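PDB 6R2M: glycoside transferase from Listeria monocytogenes, which probably hydrolyses glycosidic bonds of an exopolysaccharide outside the cell. Local coordinates for residues 84-89 / 147-152; 188-193 / 228-233; 212-217 / 265-270. All coordinates share one frame; numbering follows the deposited sequence.

Contact 1: 84-89 / 147-152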
loop_
_atom_site.group_PDB
_atom_site.type_symbol
_atom_site.label_atom_id
_atom_site.label_comp_id
_atom_site.label_asym_id
_atom_site.label_seq_id
_atom_site.Cartn_x
_atom_site.Cartn_y
_atom_site.Cartn_z
ATOM N N ASP A 84 -9.538 -10.976 18.929
ATOM C CA ASP A 84 -10.515 -9.909 18.752
ATOM C C ASP A 84 -10.421 -9.239 17.380
ATOM O O ASP A 84 -10.839 -8.082 17.228
ATOM C CB ASP A 84 -10.401 -8.881 19.879
ATOM C CG ASP A 84 -8.968 -8.601 20.294
ATOM O OD1 ASP A 84 -8.774 -7.750 21.196
ATOM O OD2 ASP A 84 -8.033 -9.224 19.739
ATOM N N ASN A 85 -9.871 -9.945 16.383
ATOM C CA ASN A 85 -10.016 -9.602 14.974
ATOM C C ASN A 85 -9.193 -8.385 14.575
ATOM O O ASN A 85 -9.528 -7.701 13.607
ATOM C CB ASN A 85 -11.482 -9.385 14.596
ATOM C CG ASN A 85 -12.295 -10.646 14.728
ATOM O OD1 ASN A 85 -12.070 -11.615 14.008
ATOM N ND2 ASN A 85 -13.247 -10.644 15.655
ATOM N N PHE A 86 -8.111 -8.112 15.300
ATOM C CA PHE A 86 -7.115 -7.146 14.862
ATOM C C PHE A 86 -6.056 -7.853 14.029
ATOM O O PHE A 86 -5.816 -9.055 14.188
ATOM C CB PHE A 86 -6.447 -6.450 16.052
ATOM C CG PHE A 86 -7.374 -5.570 16.846
ATOM C CD1 PHE A 86 -7.596 -4.254 16.477
ATOM C CD2 PHE A 86 -8.029 -6.074 17.959
ATOM C CE1 PHE A 86 -8.460 -3.450 17.226
ATOM C CE2 PHE A 86 -8.901 -5.289 18.696
ATOM C CZ PHE A 86 -9.113 -3.977 18.325
ATOM N N ILE A 87 -5.427 -7.107 13.128
ATOM C CA ILE A 87 -4.329 -7.625 12.308
ATOM C C ILE A 87 -3.046 -6.997 12.835
ATOM O O ILE A 87 -2.847 -5.785 12.704
ATOM C CB ILE A 87 -4.516 -7.318 10.811
ATOM C CG1 ILE A 87 -5.790 -7.957 10.257
ATOM C CG2 ILE A 87 -3.306 -7.847 10.017
ATOM C CD1 ILE A 87 -6.091 -7.566 8.807
ATOM N N LYS A 88 -2.179 -7.808 13.455
ATOM C CA LYS A 88 -0.865 -7.317 13.866
ATOM C C LYS A 88 -0.100 -6.769 12.665
ATOM O O LYS A 88 -0.071 -7.396 11.606
ATOM C CB LYS A 88 -0.056 -8.448 14.495
ATOM C CG LYS A 88 -0.592 -8.988 15.790
ATOM C CD LYS A 88 0.321 -10.109 16.245
ATOM C CE LYS A 88 -0.078 -10.658 17.595
ATOM N NZ LYS A 88 0.854 -11.752 17.979
ATOM N N TRP A 89 0.546 -5.607 12.826
ATOM C CA TRP A 89 1.275 -5.055 11.680
ATOM C C TRP A 89 2.504 -5.895 11.336
ATOM O O TRP A 89 2.982 -5.827 10.201
ATOM C CB TRP A 89 1.652 -3.580 11.921
ATOM C CG TRP A 89 2.777 -3.355 12.884
ATOM C CD1 TRP A 89 2.678 -3.150 14.235
ATOM C CD2 TRP A 89 4.180 -3.299 12.574
ATOM N NE1 TRP A 89 3.933 -2.970 14.778
ATOM C CE2 TRP A 89 4.868 -3.059 13.781
ATOM C CE3 TRP A 89 4.920 -3.416 11.391
ATOM C CZ2 TRP A 89 6.261 -2.953 13.844
ATOM C CZ3 TRP A 89 6.306 -3.307 11.457
ATOM C CH2 TRP A 89 6.961 -3.080 12.672
ATOM N N TYR A 147 -4.420 1.119 16.646
ATOM C CA TYR A 147 -4.983 0.902 17.963
ATOM C C TYR A 147 -4.118 -0.149 18.635
ATOM O O TYR A 147 -3.835 -1.198 18.040
ATOM C CB TYR A 147 -6.441 0.438 17.875
ATOM C CG TYR A 147 -7.081 0.087 19.204
ATOM C CD1 TYR A 147 -7.470 1.083 20.082
ATOM C CD2 TYR A 147 -7.310 -1.240 19.561
ATOM C CE1 TYR A 147 -8.068 0.772 21.289
ATOM C CE2 TYR A 147 -7.906 -1.560 20.766
ATOM C CZ TYR A 147 -8.271 -0.545 21.622
ATOM O OH TYR A 147 -8.878 -0.844 22.820
ATOM N N ASP A 148 -3.647 0.153 19.841
ATOM C CA ASP A 148 -2.942 -0.843 20.641
ATOM C C ASP A 148 -3.986 -1.671 21.378
ATOM O O ASP A 148 -4.645 -1.183 22.301
ATOM C CB ASP A 148 -1.967 -0.173 21.600
ATOM C CG ASP A 148 -1.043 -1.160 22.260
ATOM O OD1 ASP A 148 -1.545 -2.146 22.823
ATOM O OD2 ASP A 148 0.189 -0.954 22.211
ATOM N N PHE A 149 -4.164 -2.913 20.952
ATOM C CA PHE A 149 -5.208 -3.776 21.483
ATOM C C PHE A 149 -4.782 -4.522 22.737
ATOM O O PHE A 149 -5.579 -5.305 23.272
ATOM C CB PHE A 149 -5.659 -4.776 20.409
ATOM C CG PHE A 149 -4.524 -5.435 19.693
ATOM C CD1 PHE A 149 -3.850 -6.499 20.281
ATOM C CD2 PHE A 149 -4.117 -4.990 18.442
ATOM C CE1 PHE A 149 -2.790 -7.114 19.630
ATOM C CE2 PHE A 149 -3.067 -5.604 17.785
ATOM C CZ PHE A 149 -2.405 -6.664 18.381
ATOM N N VAL A 150 -3.549 -4.333 23.192
ATOM C CA VAL A 150 -3.099 -4.852 24.481
ATOM C C VAL A 150 -3.202 -3.791 25.568
ATOM O O VAL A 150 -3.770 -4.033 26.632
ATOM C CB VAL A 150 -1.665 -5.406 24.362
ATOM C CG1 VAL A 150 -1.091 -5.726 25.756
ATOM C CG2 VAL A 150 -1.656 -6.639 23.463
ATOM N N HIS A 151 -2.678 -2.591 25.304
ATOM C CA HIS A 151 -2.784 -1.472 26.231
ATOM C C HIS A 151 -4.075 -0.683 26.063
ATOM O O HIS A 151 -4.364 0.179 26.902
ATOM C CB HIS A 151 -1.581 -0.543 26.066
ATOM C CG HIS A 151 -0.274 -1.219 26.313
ATOM N ND1 HIS A 151 0.130 -1.604 27.574
ATOM C CD2 HIS A 151 0.713 -1.602 25.468
ATOM C CE1 HIS A 151 1.316 -2.182 27.497
ATOM N NE2 HIS A 151 1.690 -2.199 26.231
ATOM N N LYS A 152 -4.848 -0.966 25.012
ATOM C CA LYS A 152 -6.156 -0.343 24.782
ATOM C C LYS A 152 -6.011 1.173 24.674
ATOM O O LYS A 152 -6.678 1.953 25.364
ATOM C CB LYS A 152 -7.158 -0.767 25.857
ATOM C CG LYS A 152 -7.212 -2.286 25.975
ATOM C CD LYS A 152 -8.468 -2.807 26.649
ATOM C CE LYS A 152 -8.607 -4.305 26.424
ATOM N NZ LYS A 152 -7.393 -5.057 26.866
HETATM O O HOH W 1 -8.296 -5.636 22.838
#
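The irregular loop 84-89 and the segment 147-152, strand 147-148 and the turn after it, come closest at F86 and F149, whose CA atoms lie 7.7 Å apart. The contact is an aromatic cluster centred on F86. CB of F149 sits over one face of the F86 ring, a CH-pi contact 3.8 Å from the F86 ring centroid and 20° off its normal. The F149 ring runs nearly parallel to it, offset so far that little of either ring faces the other. F149 CG sits between its own N and carbonyl carbon (chi1 46°), the most hindered of the three staggered positions. Y147 is similarly displaced from F86, the planes at 22°, with Y147 CD2 and F86 CE1 at 3.4 Å. Beyond the cluster, K88 crosses F149 with its CG 3.9 Å from F149 CZ, while K88 NZ turns to T92 O. Within the turn, D148 OD1 accepts from V150 N, an Asx turn, and at 2.8 Å from H151 N, extending it to an Asx motif. One water donates to D84 OD1 at 2.7 Å and to F149 O at 2.8 Å; D84 OD2 bonds T82. With no direct hydrogen bond between the segments, ring packing and the K88 chain join loop to hairpin, and a water adds a polar bridge.

Contact 2: 188-193 / 228-233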
loop_
_atom_site.group_PDB
_atom_site.type_symbol
_atom_site.label_atom_id
_atom_site.label_comp_id
_atom_site.label_asym_id
_atom_site.label_seq_id
_atom_site.Cartn_x
_atom_site.Cartn_y
_atom_site.Cartn_z
ATOM N N PRO A 188 5.766 22.379 -2.223
ATOM C CA PRO A 188 5.016 21.520 -3.149
ATOM C C PRO A 188 4.769 20.112 -2.599
ATOM O O PRO A 188 4.164 19.304 -3.299
ATOM C CB PRO A 188 5.931 21.475 -4.377
ATOM C CG PRO A 188 7.301 21.480 -3.761
ATOM C CD PRO A 188 7.214 22.321 -2.497
ATOM N N PHE A 189 5.226 19.834 -1.378
ATOM C CA PHE A 189 5.035 18.536 -0.751
ATOM C C PHE A 189 3.911 18.594 0.269
ATOM O O PHE A 189 3.676 19.622 0.906
ATOM C CB PHE A 189 6.317 18.068 -0.069
ATOM C CG PHE A 189 7.510 18.083 -0.970
ATOM C CD1 PHE A 189 7.639 17.139 -1.987
ATOM C CD2 PHE A 189 8.510 19.035 -0.797
ATOM C CE1 PHE A 189 8.748 17.149 -2.827
ATOM C CE2 PHE A 189 9.624 19.044 -1.634
ATOM C CZ PHE A 189 9.735 18.096 -2.645
ATOM N N PHE A 190 3.228 17.464 0.423
ATOM C CA PHE A 190 2.146 17.359 1.391
ATOM C C PHE A 190 2.703 17.322 2.808
ATOM O O PHE A 190 3.721 16.670 3.071
ATOM C CB PHE A 190 1.347 16.081 1.170
ATOM C CG PHE A 190 0.552 16.057 -0.094
ATOM C CD1 PHE A 190 -0.715 16.606 -0.142
ATOM C CD2 PHE A 190 1.050 15.421 -1.235
ATOM C CE1 PHE A 190 -1.462 16.552 -1.304
ATOM C CE2 PHE A 190 0.306 15.373 -2.405
ATOM C CZ PHE A 190 -0.944 15.930 -2.439
ATOM N N THR A 191 2.003 17.994 3.727
ATOM C CA THR A 191 2.179 17.725 5.151
ATOM C C THR A 191 1.639 16.336 5.442
ATOM O O THR A 191 0.448 16.083 5.232
ATOM C CB THR A 191 1.414 18.739 5.993
ATOM O OG1 THR A 191 0.083 18.838 5.482
ATOM C CG2 THR A 191 2.078 20.093 5.963
ATOM N N GLU A 192 2.491 15.444 5.931
ATOM C CA GLU A 192 2.103 14.042 6.000
ATOM C C GLU A 192 1.264 13.698 7.218
ATOM O O GLU A 192 0.605 12.651 7.211
ATOM C CB GLU A 192 3.344 13.148 6.017
ATOM C CG GLU A 192 4.217 13.300 4.784
ATOM C CD GLU A 192 5.389 14.248 4.994
ATOM O OE1 GLU A 192 5.286 15.163 5.840
ATOM O OE2 GLU A 192 6.428 14.069 4.315
ATOM N N VAL A 193 1.282 14.518 8.261
ATOM C CA VAL A 193 0.753 14.119 9.561
ATOM C C VAL A 193 -0.396 15.035 9.960
ATOM O O VAL A 193 -0.272 16.265 9.917
ATOM C CB VAL A 193 1.848 14.134 10.643
ATOM C CG1 VAL A 193 1.268 13.688 11.975
ATOM C CG2 VAL A 193 3.000 13.223 10.255
ATOM N N PRO A 228 -2.473 20.561 -7.268
ATOM C CA PRO A 228 -1.691 21.053 -8.413
ATOM C C PRO A 228 -0.250 21.380 -8.093
ATOM O O PRO A 228 0.581 21.364 -9.010
ATOM C CB PRO A 228 -2.454 22.317 -8.846
ATOM C CG PRO A 228 -3.114 22.790 -7.593
ATOM C CD PRO A 228 -3.506 21.524 -6.850
ATOM N N ASN A 229 0.074 21.681 -6.836
ATOM C CA ASN A 229 1.450 21.983 -6.481
ATOM C C ASN A 229 2.299 20.729 -6.509
ATOM O O ASN A 229 3.415 20.737 -7.039
ATOM C CB ASN A 229 1.492 22.624 -5.099
ATOM C CG ASN A 229 0.639 23.849 -5.037
ATOM O OD1 ASN A 229 0.999 24.866 -5.621
ATOM N ND2 ASN A 229 -0.515 23.757 -4.373
ATOM N N PHE A 230 1.789 19.642 -5.942
ATOM C CA PHE A 230 2.524 18.393 -6.041
ATOM C C PHE A 230 2.569 17.898 -7.477
ATOM O O PHE A 230 3.597 17.378 -7.930
ATOM C CB PHE A 230 1.905 17.341 -5.122
ATOM C CG PHE A 230 2.727 16.108 -5.016
ATOM C CD1 PHE A 230 3.945 16.127 -4.357
ATOM C CD2 PHE A 230 2.272 14.919 -5.563
ATOM C CE1 PHE A 230 4.719 14.964 -4.251
ATOM C CE2 PHE A 230 3.030 13.762 -5.461
ATOM C CZ PHE A 230 4.255 13.785 -4.806
ATOM N N ASP A 231 1.455 18.025 -8.206
ATOM C CA ASP A 231 1.440 17.544 -9.579
ATOM C C ASP A 231 2.462 18.295 -10.414
ATOM O O ASP A 231 3.205 17.682 -11.187
ATOM C CB ASP A 231 0.043 17.682 -10.178
ATOM C CG ASP A 231 -0.096 16.969 -11.512
ATOM O OD1 ASP A 231 0.053 15.735 -11.547
ATOM O OD2 ASP A 231 -0.346 17.645 -12.531
ATOM N N ASN A 232 2.565 19.615 -10.217
ATOM C CA ASN A 232 3.541 20.395 -10.964
ATOM C C ASN A 232 4.966 19.989 -10.609
ATOM O O ASN A 232 5.832 19.905 -11.491
ATOM C CB ASN A 232 3.349 21.884 -10.708
ATOM C CG ASN A 232 4.480 22.711 -11.279
ATOM O OD1 ASN A 232 5.342 23.196 -10.543
ATOM N ND2 ASN A 232 4.498 22.856 -12.602
ATOM N N PHE A 233 5.238 19.726 -9.331
ATOM C CA PHE A 233 6.564 19.256 -8.960
ATOM C C PHE A 233 6.913 17.983 -9.728
ATOM O O PHE A 233 8.010 17.852 -10.271
ATOM C CB PHE A 233 6.638 19.007 -7.453
ATOM C CG PHE A 233 7.965 18.478 -7.009
ATOM C CD1 PHE A 233 9.044 19.319 -6.891
ATOM C CD2 PHE A 233 8.127 17.130 -6.721
ATOM C CE1 PHE A 233 10.285 18.833 -6.491
ATOM C CE2 PHE A 233 9.365 16.635 -6.312
ATOM C CZ PHE A 233 10.437 17.492 -6.200
#
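The face of the F233 ring receives the edge of F189, whose CE1 lies 3.6 Å above the F233 plane and toward its rim; over one face of F230 stands CD2 of F190, while P188 O lies in plane at the F230 edge, and P188 CG covers part of a face of F189. This aromatic cluster, which includes one T-shaped pair, joins a loop entered through a cis-proline to the first turns of helix 228-241, in a mainly helical fold consistent with the (alpha/alpha)6 barrel of family 8 glycoside hydrolases. In the F189-F233 pair the centroids are 4.8 Å apart and the planes at 68°. F189 starts with CB directed away from the helix, and its ring reaches F233 because CG lies beside the backbone N (chi1 -53°). F190 meets F230 obliquely, its CE2 3.6 Å from F230 CG. Helix 209-223 packs against F230 through A216, and Y248 adds a second edge-to-face partner to F233. The loop ends at a classic beta bulge, where E192 and V193 both face Q200. P188 CB lies 4.0 Å from F233 CB, and P188 O receives a CA-H...O contact from F230 CA at 3.3 Å, well bent at the hydrogen.

Contact 3: 212-217 / 265-270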
loop_
_atom_site.group_PDB
_atom_site.type_symbol
_atom_site.label_atom_id
_atom_site.label_comp_id
_atom_site.label_asym_id
_atom_site.label_seq_id
_atom_site.Cartn_x
_atom_site.Cartn_y
_atom_site.Cartn_z
ATOM N N GLN A 212 4.661 10.473 -0.103
ATOM C CA GLN A 212 4.064 11.563 -0.866
ATOM C C GLN A 212 3.177 11.036 -1.991
ATOM O O GLN A 212 2.095 11.580 -2.227
ATOM C CB GLN A 212 5.149 12.479 -1.422
ATOM C CG GLN A 212 5.935 13.256 -0.352
ATOM C CD GLN A 212 5.125 14.401 0.245
ATOM O OE1 GLN A 212 4.418 15.089 -0.479
ATOM N NE2 GLN A 212 5.230 14.605 1.560
ATOM N N MET A 213 3.612 9.981 -2.702
ATOM C CA MET A 213 2.787 9.467 -3.793
ATOM C C MET A 213 1.500 8.861 -3.256
ATOM O O MET A 213 0.433 9.010 -3.862
ATOM C CB MET A 213 3.546 8.412 -4.613
ATOM C CG MET A 213 4.627 8.959 -5.540
ATOM S SD MET A 213 4.100 10.320 -6.593
ATOM C CE MET A 213 2.612 9.630 -7.339
ATOM N N LEU A 214 1.574 8.176 -2.113
ATOM C CA LEU A 214 0.355 7.596 -1.558
ATOM C C LEU A 214 -0.635 8.689 -1.154
ATOM O O LEU A 214 -1.844 8.541 -1.357
ATOM C CB LEU A 214 0.694 6.695 -0.372
ATOM C CG LEU A 214 1.389 5.389 -0.794
ATOM C CD1 LEU A 214 1.947 4.682 0.423
ATOM C CD2 LEU A 214 0.399 4.490 -1.547
ATOM N N ILE A 215 -0.144 9.800 -0.596
ATOM C CA ILE A 215 -1.033 10.910 -0.249
ATOM C C ILE A 215 -1.646 11.502 -1.506
ATOM O O ILE A 215 -2.845 11.805 -1.554
ATOM C CB ILE A 215 -0.277 11.988 0.552
ATOM C CG1 ILE A 215 0.268 11.391 1.844
ATOM C CG2 ILE A 215 -1.197 13.212 0.834
ATOM C CD1 ILE A 215 1.305 12.258 2.509
ATOM N N ALA A 216 -0.835 11.678 -2.545
ATOM C CA ALA A 216 -1.342 12.268 -3.775
ATOM C C ALA A 216 -2.441 11.415 -4.380
ATOM O O ALA A 216 -3.422 11.944 -4.920
ATOM C CB ALA A 216 -0.211 12.439 -4.788
ATOM N N MET A 217 -2.276 10.089 -4.333
ATOM C CA MET A 217 -3.312 9.220 -4.874
ATOM C C MET A 217 -4.582 9.263 -4.027
ATOM O O MET A 217 -5.690 9.280 -4.569
ATOM C CB MET A 217 -2.775 7.797 -5.009
ATOM C CG MET A 217 -1.985 7.678 -6.301
ATOM S SD MET A 217 -1.477 6.018 -6.718
ATOM C CE MET A 217 -0.380 5.800 -5.390
ATOM N N TYR A 265 8.228 4.735 -8.600
ATOM C CA TYR A 265 7.833 4.661 -10.007
ATOM C C TYR A 265 6.575 3.827 -10.206
ATOM O O TYR A 265 5.774 4.132 -11.104
ATOM C CB TYR A 265 8.979 4.110 -10.848
ATOM C CG TYR A 265 10.085 5.127 -11.046
ATOM C CD1 TYR A 265 9.781 6.443 -11.385
ATOM C CD2 TYR A 265 11.422 4.770 -10.913
ATOM C CE1 TYR A 265 10.785 7.392 -11.564
ATOM C CE2 TYR A 265 12.445 5.713 -11.106
ATOM C CZ TYR A 265 12.108 7.021 -11.433
ATOM O OH TYR A 265 13.109 7.951 -11.626
ATOM N N ALA A 266 6.367 2.783 -9.396
ATOM C CA ALA A 266 5.114 2.038 -9.501
ATOM C C ALA A 266 3.925 2.931 -9.165
ATOM O O ALA A 266 2.924 2.961 -9.900
ATOM C CB ALA A 266 5.145 0.816 -8.582
ATOM N N PHE A 267 4.040 3.720 -8.095
ATOM C CA PHE A 267 2.925 4.579 -7.708
ATOM C C PHE A 267 2.766 5.765 -8.653
ATOM O O PHE A 267 1.637 6.188 -8.892
ATOM C CB PHE A 267 3.100 5.054 -6.273
ATOM C CG PHE A 267 3.055 3.941 -5.268
ATOM C CD1 PHE A 267 2.438 2.741 -5.567
ATOM C CD2 PHE A 267 3.655 4.093 -4.035
ATOM C CE1 PHE A 267 2.413 1.708 -4.643
ATOM C CE2 PHE A 267 3.631 3.082 -3.101
ATOM C CZ PHE A 267 3.006 1.871 -3.407
ATOM N N LEU A 268 3.867 6.299 -9.203
ATOM C CA LEU A 268 3.746 7.332 -10.237
ATOM C C LEU A 268 3.001 6.814 -11.457
ATOM O O LEU A 268 2.172 7.526 -12.037
ATOM C CB LEU A 268 5.125 7.823 -10.660
ATOM C CG LEU A 268 5.760 8.882 -9.789
ATOM C CD1 LEU A 268 7.226 8.969 -10.141
ATOM C CD2 LEU A 268 5.059 10.214 -10.053
ATOM N N THR A 269 3.320 5.595 -11.893
ATOM C CA THR A 269 2.644 5.015 -13.040
ATOM C C THR A 269 1.147 4.896 -12.779
ATOM O O THR A 269 0.330 5.296 -13.617
ATOM C CB THR A 269 3.285 3.668 -13.359
ATOM O OG1 THR A 269 4.659 3.906 -13.701
ATOM C CG2 THR A 269 2.576 2.982 -14.514
ATOM N N GLN A 270 0.774 4.403 -11.587
ATOM C CA GLN A 270 -0.635 4.331 -11.200
ATOM C C GLN A 270 -1.278 5.713 -11.162
ATOM O O GLN A 270 -2.407 5.895 -11.628
ATOM C CB GLN A 270 -0.779 3.669 -9.829
ATOM C CG GLN A 270 -0.271 2.249 -9.781
ATOM C CD GLN A 270 -0.247 1.690 -8.365
ATOM O OE1 GLN A 270 -1.045 2.078 -7.516
ATOM N NE2 GLN A 270 0.683 0.780 -8.106
#
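Carbonyl O of Y265 is gripped by two bonds from one residue: the hydroxyl OG1 of T269 donates to it at 2.8 Å, and the helical T269 N at 3.0 Å. T269 OG1 is also hydrogen-bonded to T284 OG1 of helix 278-290, so this polar group ties helix 262-274 to a neighbour other than helix 209-223. The axes of the segments 212-217 and 265-270 run nearly parallel, 18° apart, with a closest approach of 9.6 Å. Such a pairing is consistent with neighbouring helices in one layer of an (alpha/alpha)6 barrel. F267 is the central side chain. L214 lays CD2 over one face of its ring, a CH-pi contact 4.2 Å from the F267 centroid and 22° off the normal. M213 CB lies at the ring's edge, near its plane, and is 3.8 Å from F267 CB, outside the ring. Bent at chi2 and chi3, M213 brings SD to within 3.6 Å of L268 CD2. M217 runs out extended and then folds back at chi3 (-66°), placing its CE 3.7 Å from F267 CB. Q270 touches M217 SD and bonds T310 through NE2. No hydrogen bond crosses between the segments, so the F267 ring, two methionine thioethers and leucine branches join the helices by nonpolar packing.

Contacts 2 and 3 are buried and touch each other, their centres about 12 Å apart, whereas contact 1 is only partly buried, about 29 Å from contact 3 centre to centre and across the chain's centre from it. Q212 joins the two buried contacts: its OE1 accepts F190 N, while its NE2 makes a weak bond to E192 OE2. Helix 209-223, one partner in contact 3, also packs on F230 of contact 2, and the segments of contacts 2 and 3 alternate along the chain. Chemistry follows place: one phenyl ring among leucine and methionine side chains between two helices in contact 3, four phenylalanines and P188 between loop and helix in contact 2, and aromatic rings with a bridging water in contact 1.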